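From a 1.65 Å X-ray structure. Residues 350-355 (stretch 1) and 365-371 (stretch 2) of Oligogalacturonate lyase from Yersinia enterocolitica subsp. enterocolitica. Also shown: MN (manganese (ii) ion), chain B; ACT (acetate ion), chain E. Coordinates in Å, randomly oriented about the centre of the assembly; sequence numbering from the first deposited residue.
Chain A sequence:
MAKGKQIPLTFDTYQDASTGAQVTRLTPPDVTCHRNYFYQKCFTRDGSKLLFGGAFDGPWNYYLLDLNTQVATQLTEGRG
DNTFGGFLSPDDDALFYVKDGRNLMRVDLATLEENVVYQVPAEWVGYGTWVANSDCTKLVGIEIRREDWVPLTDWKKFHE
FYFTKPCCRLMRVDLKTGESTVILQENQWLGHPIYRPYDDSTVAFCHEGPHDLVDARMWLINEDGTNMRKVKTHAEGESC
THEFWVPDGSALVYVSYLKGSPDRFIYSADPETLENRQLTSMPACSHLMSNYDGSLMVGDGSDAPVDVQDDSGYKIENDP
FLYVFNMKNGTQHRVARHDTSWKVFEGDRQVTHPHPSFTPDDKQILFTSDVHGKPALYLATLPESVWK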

# COMPACT_ATOMS: atom_id res chain seq x y z
N GLN A 350 -4.13 2.24 10.36
CA GLN A 350 -3.41 2.65 9.14
C GLN A 350 -3.81 4.04 8.69
O GLN A 350 -3.12 4.65 7.86
CB GLN A 350 -3.68 1.66 7.98
CG GLN A 350 -3.02 0.28 8.15
CD GLN A 350 -1.51 0.32 8.09
OE1 GLN A 350 -0.92 0.96 7.20
NE2 GLN A 350 -0.87 -0.39 9.03
N VAL A 351 -4.93 4.55 9.21
CA VAL A 351 -5.54 5.75 8.63
C VAL A 351 -4.63 7.00 8.67
O VAL A 351 -4.66 7.81 7.74
CB VAL A 351 -6.93 6.00 9.24
CG1 VAL A 351 -6.83 6.48 10.70
CG2 VAL A 351 -7.73 6.97 8.40
N THR A 352 -3.81 7.14 9.71
CA THR A 352 -2.90 8.28 9.79
C THR A 352 -1.53 8.01 9.19
O THR A 352 -0.66 8.87 9.26
CB THR A 352 -2.71 8.78 11.25
OG1 THR A 352 -2.42 7.67 12.09
CG2 THR A 352 -3.99 9.49 11.75
N HIS A 353 -1.32 6.81 8.61
CA HIS A 353 -0.05 6.52 7.92
C HIS A 353 0.09 7.40 6.68
O HIS A 353 -0.81 7.43 5.85
CB HIS A 353 0.03 5.04 7.55
CG HIS A 353 0.30 4.15 8.72
ND1 HIS A 353 0.80 2.87 8.58
CD2 HIS A 353 0.14 4.35 10.05
CE1 HIS A 353 0.94 2.33 9.78
NE2 HIS A 353 0.56 3.21 10.68
N PRO A 354 1.22 8.12 6.54
CA PRO A 354 1.33 8.97 5.34
C PRO A 354 1.29 8.18 4.03
O PRO A 354 0.66 8.64 3.07
CB PRO A 354 2.69 9.67 5.53
CG PRO A 354 2.84 9.73 7.07
CD PRO A 354 2.25 8.43 7.55
N HIS A 355 1.92 7.00 3.99
CA HIS A 355 1.87 6.11 2.82
C HIS A 355 2.23 6.84 1.51
O HIS A 355 1.46 6.80 0.54
CB HIS A 355 0.46 5.45 2.72
CG HIS A 355 0.23 4.37 3.73
ND1 HIS A 355 -1.03 3.94 4.09
CD2 HIS A 355 1.10 3.63 4.46
CE1 HIS A 355 -0.94 2.98 4.99
NE2 HIS A 355 0.34 2.77 5.24
N ILE A 365 4.47 14.33 -4.39
CA ILE A 365 4.14 13.15 -3.61
C ILE A 365 2.77 13.30 -2.93
O ILE A 365 2.40 14.39 -2.46
CB ILE A 365 5.25 12.79 -2.59
CG1 ILE A 365 5.67 14.00 -1.77
CG2 ILE A 365 6.49 12.17 -3.33
CD1 ILE A 365 6.57 13.64 -0.58
N LEU A 366 2.03 12.20 -2.90
CA LEU A 366 0.70 12.15 -2.26
C LEU A 366 0.82 11.45 -0.93
O LEU A 366 1.42 10.37 -0.85
CB LEU A 366 -0.30 11.39 -3.15
CG LEU A 366 -1.69 11.14 -2.52
CD1 LEU A 366 -2.49 12.43 -2.51
CD2 LEU A 366 -2.47 10.02 -3.28
N PHE A 367 0.22 12.02 0.10
CA PHE A 367 0.27 11.38 1.43
C PHE A 367 -0.92 11.78 2.28
O PHE A 367 -1.57 12.80 2.01
CB PHE A 367 1.59 11.71 2.16
CG PHE A 367 1.80 13.17 2.45
CD1 PHE A 367 1.52 13.67 3.72
CD2 PHE A 367 2.28 14.06 1.47
CE1 PHE A 367 1.72 15.03 4.02
CE2 PHE A 367 2.48 15.42 1.76
CZ PHE A 367 2.21 15.90 3.03
N THR A 368 -1.20 10.98 3.31
CA THR A 368 -2.18 11.35 4.36
C THR A 368 -1.48 11.96 5.59
O THR A 368 -0.39 11.55 5.98
CB THR A 368 -2.98 10.11 4.86
OG1 THR A 368 -3.55 9.41 3.76
CG2 THR A 368 -4.11 10.51 5.79
N SER A 369 -2.15 12.93 6.21
CA SER A 369 -1.76 13.38 7.56
C SER A 369 -2.99 13.93 8.27
O SER A 369 -3.91 14.41 7.62
CB SER A 369 -0.70 14.47 7.47
OG SER A 369 -0.34 14.89 8.78
N ASP A 370 -2.97 13.85 9.61
CA ASP A 370 -3.97 14.51 10.44
C ASP A 370 -3.47 15.79 11.09
O ASP A 370 -4.04 16.25 12.08
CB ASP A 370 -4.48 13.54 11.52
CG ASP A 370 -3.43 13.21 12.57
OD1 ASP A 370 -3.83 12.70 13.64
OD2 ASP A 370 -2.23 13.45 12.33
N VAL A 371 -2.39 16.37 10.55
CA VAL A 371 -1.80 17.60 11.08
C VAL A 371 -2.81 18.73 11.34
O VAL A 371 -2.66 19.49 12.30
CB VAL A 371 -0.62 18.11 10.18
CG1 VAL A 371 -1.09 18.39 8.74
CG2 VAL A 371 0.07 19.34 10.79
MN MN B . 1.08 1.64 6.85
C ACT E . 1.89 -0.72 6.80
O ACT E . 1.95 -0.10 7.93
OXT ACT E . 1.50 -0.09 5.75
CH3 ACT E . 2.26 -2.17 6.72
O HOH W 1 -3.42 7.03 5.35

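An irregular loop can be tied to a neighbouring strand through its backbone, even where the loop carries metal ligands. Oligogalacturonate lyase offers a compact example. Residues 350-355 form no regular helix or strand, yet they carry three manganese ligands; residues 365-369 belong to a strand, followed by a loop or turn.

The backbone supplies the only direct hydrogen bond between the two stretches. Thr368 N donates to Pro354 O at 3.0 Å, with an N-H...O angle of 160°, close to linear. Proline has no amide hydrogen to return the favour, and the opposing carbonyl is met by carbon instead: Pro354 CA lies 3.2 Å from Thr368 O, in a CA-H...O contact with an angle of 148° at the hydrogen. Thr368 O has no other partner in the model, so this weakly polarised C-H is a modest substitute for a conventional donor. Pro354 O also receives a second, more bent contact from Phe367 CA, again at 3.2 Å. The close approach is also seen in the 4.4 Å between Pro354 CA and Thr368 CA.

Side-chain packing is correspondingly local. The Thr368 CA-to-CB bond points toward the loop, and its methyl CG2 comes within 3.4 Å of Val351 O, while its CB sits 3.6 Å from His353 O. Pro354 CB and Phe367 CB make an apolar contact at 4.1 Å, but the phenyl ring leads away from the loop. Farther along, Thr352 CG2 approaches Asp370 OD1 at 3.7 Å, a van der Waals contact; that carboxylate oxygen finds its hydrogen bonding elsewhere in the structure.

Water extends the polar link. Water 1 lies within hydrogen-bonding distance of Val351 O (2.8 Å) and His353 O (2.7 Å), toward which it can act as donor, though it has more acceptors in reach than protons to give; it also hydrogen-bonds with Thr368 OG1 at 2.9 Å. Thr368 thus engages the loop through its amide directly and through its hydroxyl by way of solvent.

Within the loop, a type I turn from Gln350 to His353, closed by His353 N donating to Gln350 O at 2.9 Å, brackets two of the ligand residues, Gln350 and His353, with His355 just beyond. Gln350 OE1, His353 ND1 and His355 NE2 each bind MN at 2.1 Å. Acetate, probably from the crystallisation liquor, chelates the ion through ACT O at 2.2 Å and ACT OXT at 2.1 Å, and Gln350 NE2 donates to ACT O at 3.0 Å. The His353 CA-to-CB bond points away from the strand, while its carbonyl oxygen stays close to Thr368.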